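Catalase (Bacillus pumilus, PDB 4QOL) catalyses the conversion of hydrogen peroxide to water and oxygen at a buried heme, and also shows peroxidase-like reactivity toward phenolic substrates. Local coordinates at residues E53-R59 against H100-E106; V91-F95 against E310-F316; P111-A115 against Y191-G196. All blocks are in the same frame, centred on the assembly; numbering follows the deposited sequence.

Interaction 1 (E53-R59 against H100-E106); sequences ERVVHAR and HPKGSPE. With HEM (protoporphyrin IX containing Fe), chain E.
Two loops without regular secondary structure meet here. One, 53-59, leads into strand 60-69. The other, 100-106, follows strand 88-96. The nearest CA atoms are those of R59 and K102, 4.6 Å apart. E53 has chi1 p and chi2 t, and its carboxylate reaches the second loop: K102 N donates to E53 OE1 at 2.8 Å. R54 turns to the heme instead, with R54 NE donating to propionate HEM O2D at 2.6 Å. V55 and V56 also line the heme pocket. H57 has a left-handed backbone (phi 60°, psi 34°), and its ring lies over the heme, with H57 NE2 3.3 Å from HEM C1D. As in heme catalases, this is the position of the distal histidine. The segment that carries it touches 100-106 through E53, A58 and R59. A58 points its CB toward the second loop, 3.9 Å from H100 O. Water 1 links A58 N (3.1 Å) to H100 O (3.0 Å). Water 2 links R59 N (3.0 Å) to H100 O (2.8 Å). The R59 side chain, chi1 t and chi2 p, lies against the G103-S104 end of a type II turn from P101 to S104. R59 NE and R59 NH2 donate to S104 O at 2.8 and 3.1 Å, and G103 N lies over one guanidinium face. R59 CD is 3.5 Å from E106 OE2, charges close but no salt bridge; E106 OE2 is hydrogen-bonded to Y191. S104 OG and S104 N both donate to P101 O, at 2.7 and 3.1 Å.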
loop_
_atom_site.group_PDB
_atom_site.type_symbol
_atom_site.label_atom_id
_atom_site.label_comp_id
_atom_site.label_asym_id
_atom_site.label_seq_id
_atom_site.Cartn_x
_atom_site.Cartn_y
_atom_site.Cartn_z
ATOM N N GLU A 53 11.762 5.203 0.383
ATOM C CA GLU A 53 13.162 4.996 0.722
ATOM C C GLU A 53 13.272 4.462 2.143
ATOM O O GLU A 53 12.352 4.597 2.962
ATOM C CB GLU A 53 14.013 6.287 0.536
ATOM C CG GLU A 53 13.860 7.295 1.628
ATOM C CD GLU A 53 14.647 8.572 1.395
ATOM O OE1 GLU A 53 15.039 8.923 0.204
ATOM O OE2 GLU A 53 14.795 9.372 2.407
ATOM N N ARG A 54 14.452 3.920 2.447
ATOM C CA ARG A 54 14.713 3.509 3.825
ATOM C C ARG A 54 14.604 4.666 4.810
ATOM O O ARG A 54 15.022 5.744 4.512
ATOM C CB ARG A 54 16.149 2.951 3.966
ATOM C CG ARG A 54 16.383 1.672 3.155
ATOM C CD ARG A 54 17.890 1.433 3.005
ATOM N NE ARG A 54 18.115 0.113 2.418
ATOM C CZ ARG A 54 17.931 -0.200 1.123
ATOM N NH1 ARG A 54 17.478 0.681 0.275
ATOM N NH2 ARG A 54 18.166 -1.495 0.679
ATOM N N VAL A 55 14.018 4.396 5.970
ATOM C CA VAL A 55 13.807 5.447 6.931
ATOM C C VAL A 55 15.145 6.107 7.379
ATOM O O VAL A 55 15.169 7.313 7.748
ATOM C CB VAL A 55 12.954 4.967 8.112
ATOM C CG1 VAL A 55 13.627 3.944 8.990
ATOM C CG2 VAL A 55 12.426 6.148 8.951
ATOM N N VAL A 56 16.181 5.283 7.479
ATOM C CA VAL A 56 17.580 5.808 7.624
ATOM C C VAL A 56 18.438 5.003 6.692
ATOM O O VAL A 56 17.987 3.932 6.212
ATOM C CB VAL A 56 18.123 5.718 9.084
ATOM C CG1 VAL A 56 17.470 6.759 9.978
ATOM C CG2 VAL A 56 17.932 4.326 9.645
ATOM N N HIS A 57 19.635 5.466 6.409
ATOM C CA HIS A 57 20.572 4.835 5.424
ATOM C C HIS A 57 19.999 4.768 4.011
ATOM O O HIS A 57 20.200 3.819 3.247
ATOM C CB HIS A 57 21.002 3.478 5.861
ATOM C CG HIS A 57 21.772 3.460 7.169
ATOM N ND1 HIS A 57 23.110 3.196 7.212
ATOM C CD2 HIS A 57 21.362 3.558 8.447
ATOM C CE1 HIS A 57 23.524 3.166 8.480
ATOM N NE2 HIS A 57 22.480 3.372 9.256
ATOM N N ALA A 58 19.228 5.794 3.694
ATOM C CA ALA A 58 18.533 5.833 2.375
ATOM C C ALA A 58 19.482 5.891 1.178
ATOM O O ALA A 58 19.210 5.316 0.137
ATOM C CB ALA A 58 17.588 7.022 2.334
ATOM N N ARG A 59 20.579 6.617 1.316
ATOM C CA ARG A 59 21.630 6.685 0.310
ATOM C C ARG A 59 22.636 5.598 0.489
ATOM O O ARG A 59 23.227 5.497 1.555
ATOM C CB ARG A 59 22.404 8.046 0.427
ATOM C CG ARG A 59 23.751 8.091 -0.317
ATOM C CD ARG A 59 23.717 7.918 -1.821
ATOM N NE ARG A 59 23.592 9.193 -2.477
ATOM C CZ ARG A 59 23.528 9.348 -3.782
ATOM N NH1 ARG A 59 23.518 8.294 -4.590
ATOM N NH2 ARG A 59 23.396 10.576 -4.288
ATOM N N HIS A 100 20.550 11.595 5.573
ATOM C CA HIS A 100 19.876 12.383 4.523
ATOM C C HIS A 100 19.260 11.426 3.484
ATOM O O HIS A 100 19.532 10.235 3.494
ATOM C CB HIS A 100 20.779 13.432 3.895
ATOM C CG HIS A 100 21.082 14.578 4.808
ATOM N ND1 HIS A 100 20.325 15.725 4.867
ATOM C CD2 HIS A 100 22.001 14.675 5.797
ATOM C CE1 HIS A 100 20.848 16.540 5.768
ATOM N NE2 HIS A 100 21.848 15.926 6.360
ATOM N N PRO A 101 18.333 11.920 2.619
ATOM C CA PRO A 101 17.586 11.039 1.722
ATOM C C PRO A 101 18.408 10.445 0.583
ATOM O O PRO A 101 19.609 10.721 0.442
ATOM C CB PRO A 101 16.466 11.962 1.151
ATOM C CG PRO A 101 16.315 13.036 2.151
ATOM C CD PRO A 101 17.688 13.256 2.688
ATOM N N LYS A 102 17.743 9.662 -0.265
ATOM C CA LYS A 102 18.290 9.246 -1.563
ATOM C C LYS A 102 18.715 10.494 -2.320
ATOM O O LYS A 102 18.091 11.533 -2.237
ATOM C CB LYS A 102 17.222 8.482 -2.365
ATOM C CG LYS A 102 17.010 7.032 -1.914
ATOM C CD LYS A 102 15.922 6.405 -2.777
ATOM C CE LYS A 102 16.340 6.282 -4.222
ATOM N NZ LYS A 102 17.428 5.267 -4.394
ATOM N N GLY A 103 19.804 10.415 -3.053
ATOM C CA GLY A 103 20.191 11.555 -3.800
ATOM C C GLY A 103 21.110 12.462 -2.997
ATOM O O GLY A 103 21.709 13.286 -3.614
ATOM N N SER A 104 21.243 12.294 -1.663
ATOM C CA SER A 104 22.032 13.233 -0.885
ATOM C C SER A 104 23.519 12.935 -1.102
ATOM O O SER A 104 23.905 11.847 -1.545
ATOM C CB SER A 104 21.690 13.146 0.631
ATOM O OG SER A 104 21.884 11.872 1.201
ATOM N N PRO A 105 24.391 13.911 -0.851
ATOM C CA PRO A 105 25.818 13.698 -1.093
ATOM C C PRO A 105 26.484 12.689 -0.137
ATOM O O PRO A 105 26.085 12.507 1.012
ATOM C CB PRO A 105 26.429 15.075 -0.867
ATOM C CG PRO A 105 25.277 15.998 -1.062
ATOM C CD PRO A 105 24.106 15.315 -0.508
ATOM N N GLU A 106 27.547 12.081 -0.639
ATOM C CA GLU A 106 28.282 11.054 0.120
ATOM C C GLU A 106 29.542 11.654 0.803
ATOM O O GLU A 106 30.385 10.947 1.353
ATOM C CB GLU A 106 28.602 9.869 -0.776
ATOM C CG GLU A 106 27.362 9.012 -1.096
ATOM C CD GLU A 106 27.626 7.918 -2.120
ATOM O OE1 GLU A 106 28.353 8.250 -3.119
ATOM O OE2 GLU A 106 27.043 6.804 -1.999
HETATM C CHA HEM E . 18.925 0.616 8.239
HETATM C CHB HEM E . 16.473 0.878 12.416
HETATM C CHC HEM E . 20.811 0.999 14.858
HETATM C CHD HEM E . 23.053 0.012 10.677
HETATM C C1A HEM E . 17.897 0.714 9.163
HETATM C C2A HEM E . 16.502 0.797 8.851
HETATM C C3A HEM E . 15.818 0.868 10.025
HETATM C C4A HEM E . 16.775 0.824 11.055
HETATM C CMA HEM E . 14.348 0.887 10.329
HETATM C CAA HEM E . 15.944 0.756 7.464
HETATM C CBA HEM E . 16.140 -0.694 6.976
HETATM C CGA HEM E . 15.467 -0.942 5.678
HETATM O O1A HEM E . 15.759 -1.986 5.059
HETATM O O2A HEM E . 14.555 -0.192 5.261
HETATM C C1B HEM E . 17.490 0.954 13.408
HETATM C C2B HEM E . 17.181 1.074 14.800
HETATM C C3B HEM E . 18.363 1.129 15.491
HETATM C C4B HEM E . 19.445 0.981 14.506
HETATM C CMB HEM E . 15.784 1.123 15.364
HETATM C CAB HEM E . 18.597 1.216 16.934
HETATM C CBB HEM E . 17.590 0.963 17.774
HETATM C C1C HEM E . 21.804 0.730 13.916
HETATM C C2C HEM E . 23.082 0.341 14.246
HETATM C C3C HEM E . 23.717 0.089 13.070
HETATM C C4C HEM E . 22.802 0.245 12.002
HETATM C CMC HEM E . 23.635 0.331 15.655
HETATM C CAC HEM E . 25.029 -0.446 12.934
HETATM C CBC HEM E . 25.494 -1.179 13.932
HETATM C C1D HEM E . 22.055 0.112 9.695
HETATM C C2D HEM E . 22.368 -0.057 8.276
HETATM C C3D HEM E . 21.246 0.136 7.575
HETATM C C4D HEM E . 20.231 0.411 8.586
HETATM C CMD HEM E . 23.749 -0.364 7.777
HETATM C CAD HEM E . 21.056 0.052 6.082
HETATM C CBD HEM E . 20.914 -1.451 5.750
HETATM C CGD HEM E . 20.763 -1.485 4.257
HETATM O O1D HEM E . 21.792 -1.434 3.593
HETATM O O2D HEM E . 19.634 -1.564 3.704
HETATM N NA HEM E . 18.063 0.700 10.551
HETATM N NB HEM E . 18.832 0.903 13.313
HETATM N NC HEM E . 21.611 0.600 12.558
HETATM N ND HEM E . 20.765 0.389 9.853
HETATM FE FE HEM E . 19.842 0.637 11.517
HETATM O O HOH W 1 18.309 8.262 5.373
HETATM O O HOH W 2 21.354 8.114 3.800
#

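Interaction 2 (V91-F95 against E310-F316); sequences VFVRF and ETEQAAF. With HEM (protoporphyrin IX containing Fe), chain E.
The end of helix 307-312, with a wider pi-type turn at 310-312, and the loop after it pack across one face of strand 88-96. The CA atoms of T311 and R94 are nearest, 7.0 Å apart. At E310 the backbone makes the contact: E310 O is 3.9 Å from F92 CZ, while the carboxylate bonds to Y64. T311 OG1 meets the ring edge of F92, 3.9 Å from F92 CZ, and T311 CG2 is 3.9 Å from R94 NE. E312 points its CB away, yet water 3 accepts from R94 NH2 at 3.0 Å and donates to E312 OE2 at 2.8 Å. F92 (chi1 t) and R94 (chi1 to chi3 all t) project from the same side of a strand in the antiparallel sheet that forms the catalase beta-barrel. R94 NH1 donates to propionate HEM O1D at 3.0 Å; H57 O accepts from the same nitrogen. Past the helix, A314 points its methyl at the strand, and A314 CB is 3.6 Å from F92 CE2. F316, chi1 m, fills the gap between F92 and R94. F316 CZ is 3.8 Å from F92 CD2, F316 CE1 is 3.7 Å from R94 CB, and F316 CD1 is 3.5 Å from HEM CGD.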
loop_
_atom_site.group_PDB
_atom_site.type_symbol
_atom_site.label_atom_id
_atom_site.label_comp_id
_atom_site.label_asym_id
_atom_site.label_seq_id
_atom_site.Cartn_x
_atom_site.Cartn_y
_atom_site.Cartn_z
ATOM N N VAL A 91 28.182 -13.469 -0.609
ATOM C CA VAL A 91 27.639 -12.337 0.143
ATOM C C VAL A 91 27.038 -11.308 -0.811
ATOM O O VAL A 91 27.386 -11.240 -1.977
ATOM C CB VAL A 91 28.658 -11.597 1.061
ATOM C CG1 VAL A 91 29.193 -12.519 2.156
ATOM C CG2 VAL A 91 29.848 -11.016 0.295
ATOM N N PHE A 92 26.088 -10.571 -0.272
ATOM C CA PHE A 92 25.699 -9.266 -0.759
ATOM C C PHE A 92 25.918 -8.235 0.304
ATOM O O PHE A 92 25.528 -8.461 1.450
ATOM C CB PHE A 92 24.211 -9.247 -1.226
ATOM C CG PHE A 92 23.788 -7.911 -1.775
ATOM C CD1 PHE A 92 24.227 -7.503 -3.012
ATOM C CD2 PHE A 92 22.984 -7.084 -1.028
ATOM C CE1 PHE A 92 23.893 -6.212 -3.501
ATOM C CE2 PHE A 92 22.638 -5.820 -1.519
ATOM C CZ PHE A 92 23.048 -5.412 -2.746
ATOM N N VAL A 93 26.410 -7.045 -0.100
ATOM C CA VAL A 93 26.810 -5.990 0.842
ATOM C C VAL A 93 26.247 -4.679 0.385
ATOM O O VAL A 93 26.319 -4.361 -0.791
ATOM C CB VAL A 93 28.380 -5.857 0.960
ATOM C CG1 VAL A 93 28.744 -4.642 1.807
ATOM C CG2 VAL A 93 28.972 -7.188 1.472
ATOM N N ARG A 94 25.620 -3.958 1.298
ATOM C CA ARG A 94 25.219 -2.573 1.010
ATOM C C ARG A 94 25.919 -1.601 1.996
ATOM O O ARG A 94 25.911 -1.827 3.207
ATOM C CB ARG A 94 23.715 -2.376 1.094
ATOM C CG ARG A 94 23.242 -0.992 0.665
ATOM C CD ARG A 94 21.708 -0.957 0.498
ATOM N NE ARG A 94 21.185 0.377 0.173
ATOM C CZ ARG A 94 20.993 1.367 1.045
ATOM N NH1 ARG A 94 21.327 1.271 2.286
ATOM N NH2 ARG A 94 20.454 2.511 0.609
ATOM N N PHE A 95 26.520 -0.558 1.422
ATOM C CA PHE A 95 27.162 0.554 2.165
ATOM C C PHE A 95 26.261 1.704 2.073
ATOM O O PHE A 95 25.533 1.844 1.042
ATOM C CB PHE A 95 28.534 0.891 1.575
ATOM C CG PHE A 95 29.529 -0.270 1.621
ATOM C CD1 PHE A 95 30.104 -0.714 2.792
ATOM C CD2 PHE A 95 29.885 -0.904 0.428
ATOM C CE1 PHE A 95 31.049 -1.735 2.775
ATOM C CE2 PHE A 95 30.819 -1.931 0.410
ATOM C CZ PHE A 95 31.383 -2.355 1.566
ATOM N N GLU A 310 17.945 -4.906 -6.844
ATOM C CA GLU A 310 18.927 -5.575 -5.978
ATOM C C GLU A 310 19.382 -4.684 -4.843
ATOM O O GLU A 310 19.233 -5.056 -3.703
ATOM C CB GLU A 310 20.113 -6.043 -6.833
ATOM C CG GLU A 310 19.696 -7.113 -7.841
ATOM C CD GLU A 310 20.744 -7.397 -8.855
ATOM O OE1 GLU A 310 21.768 -7.938 -8.440
ATOM O OE2 GLU A 310 20.552 -7.042 -10.057
ATOM N N THR A 311 19.849 -3.486 -5.118
ATOM C CA THR A 311 20.332 -2.623 -4.030
ATOM C C THR A 311 19.179 -1.917 -3.289
ATOM O O THR A 311 19.103 -1.986 -2.054
ATOM C CB THR A 311 21.395 -1.642 -4.518
ATOM O OG1 THR A 311 22.465 -2.375 -5.129
ATOM C CG2 THR A 311 21.923 -0.782 -3.429
ATOM N N GLU A 312 18.270 -1.300 -4.043
ATOM C CA GLU A 312 17.209 -0.552 -3.390
ATOM C C GLU A 312 16.301 -1.503 -2.618
ATOM O O GLU A 312 15.902 -1.182 -1.507
ATOM C CB GLU A 312 16.463 0.339 -4.358
ATOM C CG GLU A 312 15.454 1.210 -3.643
ATOM C CD GLU A 312 16.085 2.288 -2.750
ATOM O OE1 GLU A 312 15.391 2.750 -1.842
ATOM O OE2 GLU A 312 17.252 2.680 -2.999
ATOM N N GLN A 313 16.025 -2.690 -3.165
ATOM C CA GLN A 313 15.083 -3.613 -2.519
ATOM C C GLN A 313 15.780 -4.604 -1.500
ATOM O O GLN A 313 15.088 -5.371 -0.927
ATOM C CB GLN A 313 14.372 -4.492 -3.554
ATOM C CG GLN A 313 13.272 -3.778 -4.334
ATOM C CD GLN A 313 12.433 -4.691 -5.174
ATOM O OE1 GLN A 313 11.188 -4.605 -5.144
ATOM N NE2 GLN A 313 13.070 -5.543 -5.915
ATOM N N ALA A 314 17.098 -4.557 -1.340
ATOM C CA ALA A 314 17.774 -5.321 -0.345
ATOM C C ALA A 314 17.278 -5.054 1.042
ATOM O O ALA A 314 17.113 -3.900 1.488
ATOM C CB ALA A 314 19.267 -5.167 -0.438
ATOM N N ALA A 315 17.074 -6.112 1.787
ATOM C CA ALA A 315 16.553 -6.077 3.121
ATOM C C ALA A 315 17.538 -6.880 4.008
ATOM O O ALA A 315 17.680 -8.088 3.830
ATOM C CB ALA A 315 15.155 -6.746 3.187
ATOM N N PHE A 316 18.128 -6.211 4.998
ATOM C CA PHE A 316 18.968 -6.831 5.999
ATOM C C PHE A 316 18.287 -6.717 7.336
ATOM O O PHE A 316 17.673 -5.678 7.629
ATOM C CB PHE A 316 20.310 -6.116 6.109
ATOM C CG PHE A 316 21.086 -6.002 4.824
ATOM C CD1 PHE A 316 20.835 -4.985 3.940
ATOM C CD2 PHE A 316 22.086 -6.879 4.514
ATOM C CE1 PHE A 316 21.587 -4.860 2.781
ATOM C CE2 PHE A 316 22.821 -6.786 3.344
ATOM C CZ PHE A 316 22.567 -5.738 2.483
HETATM C CHA HEM E . 18.925 0.616 8.239
HETATM C CHB HEM E . 16.473 0.878 12.416
HETATM C CHC HEM E . 20.811 0.999 14.858
HETATM C CHD HEM E . 23.053 0.012 10.677
HETATM C C1A HEM E . 17.897 0.714 9.163
HETATM C C2A HEM E . 16.502 0.797 8.851
HETATM C C3A HEM E . 15.818 0.868 10.025
HETATM C C4A HEM E . 16.775 0.824 11.055
HETATM C CMA HEM E . 14.348 0.887 10.329
HETATM C CAA HEM E . 15.944 0.756 7.464
HETATM C CBA HEM E . 16.140 -0.694 6.976
HETATM C CGA HEM E . 15.467 -0.942 5.678
HETATM O O1A HEM E . 15.759 -1.986 5.059
HETATM O O2A HEM E . 14.555 -0.192 5.261
HETATM C C1B HEM E . 17.490 0.954 13.408
HETATM C C2B HEM E . 17.181 1.074 14.800
HETATM C C3B HEM E . 18.363 1.129 15.491
HETATM C C4B HEM E . 19.445 0.981 14.506
HETATM C CMB HEM E . 15.784 1.123 15.364
HETATM C CAB HEM E . 18.597 1.216 16.934
HETATM C CBB HEM E . 17.590 0.963 17.774
HETATM C C1C HEM E . 21.804 0.730 13.916
HETATM C C2C HEM E . 23.082 0.341 14.246
HETATM C C3C HEM E . 23.717 0.089 13.070
HETATM C C4C HEM E . 22.802 0.245 12.002
HETATM C CMC HEM E . 23.635 0.331 15.655
HETATM C CAC HEM E . 25.029 -0.446 12.934
HETATM C CBC HEM E . 25.494 -1.179 13.932
HETATM C C1D HEM E . 22.055 0.112 9.695
HETATM C C2D HEM E . 22.368 -0.057 8.276
HETATM C C3D HEM E . 21.246 0.136 7.575
HETATM C C4D HEM E . 20.231 0.411 8.586
HETATM C CMD HEM E . 23.749 -0.364 7.777
HETATM C CAD HEM E . 21.056 0.052 6.082
HETATM C CBD HEM E . 20.914 -1.451 5.750
HETATM C CGD HEM E . 20.763 -1.485 4.257
HETATM O O1D HEM E . 21.792 -1.434 3.593
HETATM O O2D HEM E . 19.634 -1.564 3.704
HETATM N NA HEM E . 18.063 0.700 10.551
HETATM N NB HEM E . 18.832 0.903 13.313
HETATM N NC HEM E . 21.611 0.600 12.558
HETATM N ND HEM E . 20.765 0.389 9.853
HETATM FE FE HEM E . 19.842 0.637 11.517
HETATM O O HOH W 3 19.887 1.970 -2.239
#

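Interaction 3 (P111-A115 against Y191-G196); sequences PRGFA and YAEMRG. With HEM (protoporphyrin IX containing Fe), chain E.
This is a buried packing contact between the start of strand 113-120 and the loop leading into strand 196-197. Strand 113-120 belongs to the antiparallel sheet of the catalase beta-barrel and lines the heme pocket. CA atoms approach to 8.1 Å at R112 and Y191, and to 6.2 Å at F114 and G196. R112 CG meets the edge of the Y191 ring, 4.0 Å from Y191 CE1; the guanidinium bonds to backbone oxygens including D110 O, and Y191 OH bonds to E106. After an inverse gamma turn at E193, M194 (chi1 t, chi2 t, chi3 p) places SD 3.5 Å from R112 CB and CE 3.8 Å from F114 CD2. F114, chi1 t, has CD2 3.5 Å from G196 CA; a CB on G196 would clash with the ring. A CB on G113 would clash with HEM CMD. No hydrogen bond crosses the contact. M194, F114, R112 CB and G196 meet by van der Waals packing, which leaves R195 O at the F114 ring edge without a polar partner.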
loop_
_atom_site.group_PDB
_atom_site.type_symbol
_atom_site.label_atom_id
_atom_site.label_comp_id
_atom_site.label_asym_id
_atom_site.label_seq_id
_atom_site.Cartn_x
_atom_site.Cartn_y
_atom_site.Cartn_z
ATOM N N PRO A 111 28.001 8.371 10.472
ATOM C CA PRO A 111 28.404 6.933 10.338
ATOM C C PRO A 111 28.119 6.441 8.924
ATOM O O PRO A 111 27.312 7.047 8.195
ATOM C CB PRO A 111 27.533 6.237 11.340
ATOM C CG PRO A 111 26.982 7.309 12.206
ATOM C CD PRO A 111 26.822 8.485 11.329
ATOM N N ARG A 112 28.850 5.437 8.505
ATOM C CA ARG A 112 28.500 4.708 7.330
ATOM C C ARG A 112 27.990 3.322 7.653
ATOM O O ARG A 112 28.599 2.600 8.451
ATOM C CB ARG A 112 29.730 4.564 6.436
ATOM C CG ARG A 112 29.890 5.649 5.345
ATOM C CD ARG A 112 29.843 7.067 5.855
ATOM N NE ARG A 112 30.003 8.083 4.766
ATOM C CZ ARG A 112 29.915 9.375 5.004
ATOM N NH1 ARG A 112 29.700 9.808 6.222
ATOM N NH2 ARG A 112 30.009 10.250 4.023
ATOM N N GLY A 113 26.926 2.927 6.957
ATOM C CA GLY A 113 26.461 1.540 7.062
ATOM C C GLY A 113 27.341 0.582 6.326
ATOM O O GLY A 113 27.908 0.906 5.285
ATOM N N PHE A 114 27.373 -0.616 6.844
ATOM C CA PHE A 114 28.231 -1.690 6.382
ATOM C C PHE A 114 27.456 -2.974 6.661
ATOM O O PHE A 114 27.617 -3.639 7.670
ATOM C CB PHE A 114 29.548 -1.655 7.167
ATOM C CG PHE A 114 30.684 -2.419 6.539
ATOM C CD1 PHE A 114 30.542 -3.721 6.093
ATOM C CD2 PHE A 114 31.942 -1.828 6.463
ATOM C CE1 PHE A 114 31.622 -4.418 5.544
ATOM C CE2 PHE A 114 33.020 -2.503 5.933
ATOM C CZ PHE A 114 32.865 -3.810 5.469
ATOM N N ALA A 115 26.559 -3.308 5.724
ATOM C CA ALA A 115 25.574 -4.405 5.905
ATOM C C ALA A 115 25.932 -5.592 5.031
ATOM O O ALA A 115 26.040 -5.438 3.828
ATOM C CB ALA A 115 24.163 -3.913 5.550
ATOM N N TYR A 191 33.704 4.112 0.374
ATOM C CA TYR A 191 33.248 2.930 1.075
ATOM C C TYR A 191 34.307 1.833 1.165
ATOM O O TYR A 191 34.211 0.983 2.017
ATOM C CB TYR A 191 31.997 2.359 0.382
ATOM C CG TYR A 191 30.764 3.237 0.385
ATOM C CD1 TYR A 191 30.336 3.886 1.544
ATOM C CD2 TYR A 191 30.017 3.413 -0.774
ATOM C CE1 TYR A 191 29.180 4.661 1.552
ATOM C CE2 TYR A 191 28.879 4.171 -0.800
ATOM C CZ TYR A 191 28.452 4.828 0.359
ATOM O OH TYR A 191 27.324 5.593 0.319
ATOM N N ALA A 192 35.336 1.875 0.299
ATOM C CA ALA A 192 36.392 0.829 0.287
ATOM C C ALA A 192 37.467 1.072 1.344
ATOM O O ALA A 192 37.948 0.153 1.996
ATOM C CB ALA A 192 37.045 0.750 -1.085
ATOM N N GLU A 193 37.782 2.330 1.593
ATOM C CA GLU A 193 38.896 2.679 2.518
ATOM C C GLU A 193 38.332 3.037 3.885
ATOM O O GLU A 193 38.472 4.157 4.395
ATOM C CB GLU A 193 39.697 3.846 1.911
ATOM C CG GLU A 193 40.403 3.487 0.606
ATOM C CD GLU A 193 41.156 4.661 -0.001
ATOM O OE1 GLU A 193 40.694 5.243 -1.020
ATOM O OE2 GLU A 193 42.218 5.000 0.531
ATOM N N MET A 194 37.599 2.076 4.454
ATOM C CA MET A 194 36.690 2.316 5.555
ATOM C C MET A 194 36.642 1.090 6.450
ATOM O O MET A 194 36.701 -0.034 5.950
ATOM C CB MET A 194 35.296 2.546 4.956
ATOM C CG MET A 194 34.236 2.907 5.916
ATOM S SD MET A 194 32.633 3.234 5.094
ATOM C CE MET A 194 31.985 1.593 4.787
ATOM N N ARG A 195 36.552 1.344 7.751
ATOM C CA ARG A 195 36.383 0.335 8.782
ATOM C C ARG A 195 34.981 -0.281 8.716
ATOM O O ARG A 195 34.073 0.323 8.133
ATOM C CB ARG A 195 36.524 1.051 10.119
ATOM C CG ARG A 195 36.671 0.212 11.334
ATOM C CD ARG A 195 36.627 1.075 12.586
ATOM N NE ARG A 195 37.551 2.224 12.558
ATOM C CZ ARG A 195 38.765 2.266 13.115
ATOM N NH1 ARG A 195 39.245 1.243 13.787
ATOM N NH2 ARG A 195 39.504 3.370 13.020
ATOM N N GLY A 196 34.845 -1.515 9.259
ATOM C CA GLY A 196 33.532 -2.063 9.532
ATOM C C GLY A 196 33.466 -2.652 10.919
ATOM O O GLY A 196 34.484 -3.090 11.453
HETATM C CHA HEM E . 18.925 0.616 8.239
HETATM C CHB HEM E . 16.473 0.878 12.416
HETATM C CHC HEM E . 20.811 0.999 14.858
HETATM C CHD HEM E . 23.053 0.012 10.677
HETATM C C1A HEM E . 17.897 0.714 9.163
HETATM C C2A HEM E . 16.502 0.797 8.851
HETATM C C3A HEM E . 15.818 0.868 10.025
HETATM C C4A HEM E . 16.775 0.824 11.055
HETATM C CMA HEM E . 14.348 0.887 10.329
HETATM C CAA HEM E . 15.944 0.756 7.464
HETATM C CBA HEM E . 16.140 -0.694 6.976
HETATM C CGA HEM E . 15.467 -0.942 5.678
HETATM O O1A HEM E . 15.759 -1.986 5.059
HETATM O O2A HEM E . 14.555 -0.192 5.261
HETATM C C1B HEM E . 17.490 0.954 13.408
HETATM C C2B HEM E . 17.181 1.074 14.800
HETATM C C3B HEM E . 18.363 1.129 15.491
HETATM C C4B HEM E . 19.445 0.981 14.506
HETATM C CMB HEM E . 15.784 1.123 15.364
HETATM C CAB HEM E . 18.597 1.216 16.934
HETATM C CBB HEM E . 17.590 0.963 17.774
HETATM C C1C HEM E . 21.804 0.730 13.916
HETATM C C2C HEM E . 23.082 0.341 14.246
HETATM C C3C HEM E . 23.717 0.089 13.070
HETATM C C4C HEM E . 22.802 0.245 12.002
HETATM C CMC HEM E . 23.635 0.331 15.655
HETATM C CAC HEM E . 25.029 -0.446 12.934
HETATM C CBC HEM E . 25.494 -1.179 13.932
HETATM C C1D HEM E . 22.055 0.112 9.695
HETATM C C2D HEM E . 22.368 -0.057 8.276
HETATM C C3D HEM E . 21.246 0.136 7.575
HETATM C C4D HEM E . 20.231 0.411 8.586
HETATM C CMD HEM E . 23.749 -0.364 7.777
HETATM C CAD HEM E . 21.056 0.052 6.082
HETATM C CBD HEM E . 20.914 -1.451 5.750
HETATM C CGD HEM E . 20.763 -1.485 4.257
HETATM O O1D HEM E . 21.792 -1.434 3.593
HETATM O O2D HEM E . 19.634 -1.564 3.704
HETATM N NA HEM E . 18.063 0.700 10.551
HETATM N NB HEM E . 18.832 0.903 13.313
HETATM N NC HEM E . 21.611 0.600 12.558
HETATM N ND HEM E . 20.765 0.389 9.853
HETATM FE FE HEM E . 19.842 0.637 11.517
#

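All three contacts are buried and border the same heme. Interactions 1 and 2 both bind propionate D, through R54 and R94. They also touch directly: R54 NH2 bonds to T311 O, and K102 forms a salt bridge with E312. Interaction 3 meets the heme by packing against a methyl. Its link to interaction 1 is polar, through E106 to Y191 and R112. Interactions 2 and 3 use neighbouring strands of one sheet, paired at R94 N and A115 O. Interaction 1 joins loops through hydrogen bonds and waters and is in direct contact with a second subunit. Interaction 2 is mainly aromatic and aliphatic packing; its Q313 bonds to T374 of a third subunit. Interaction 3 is touched by no other chain.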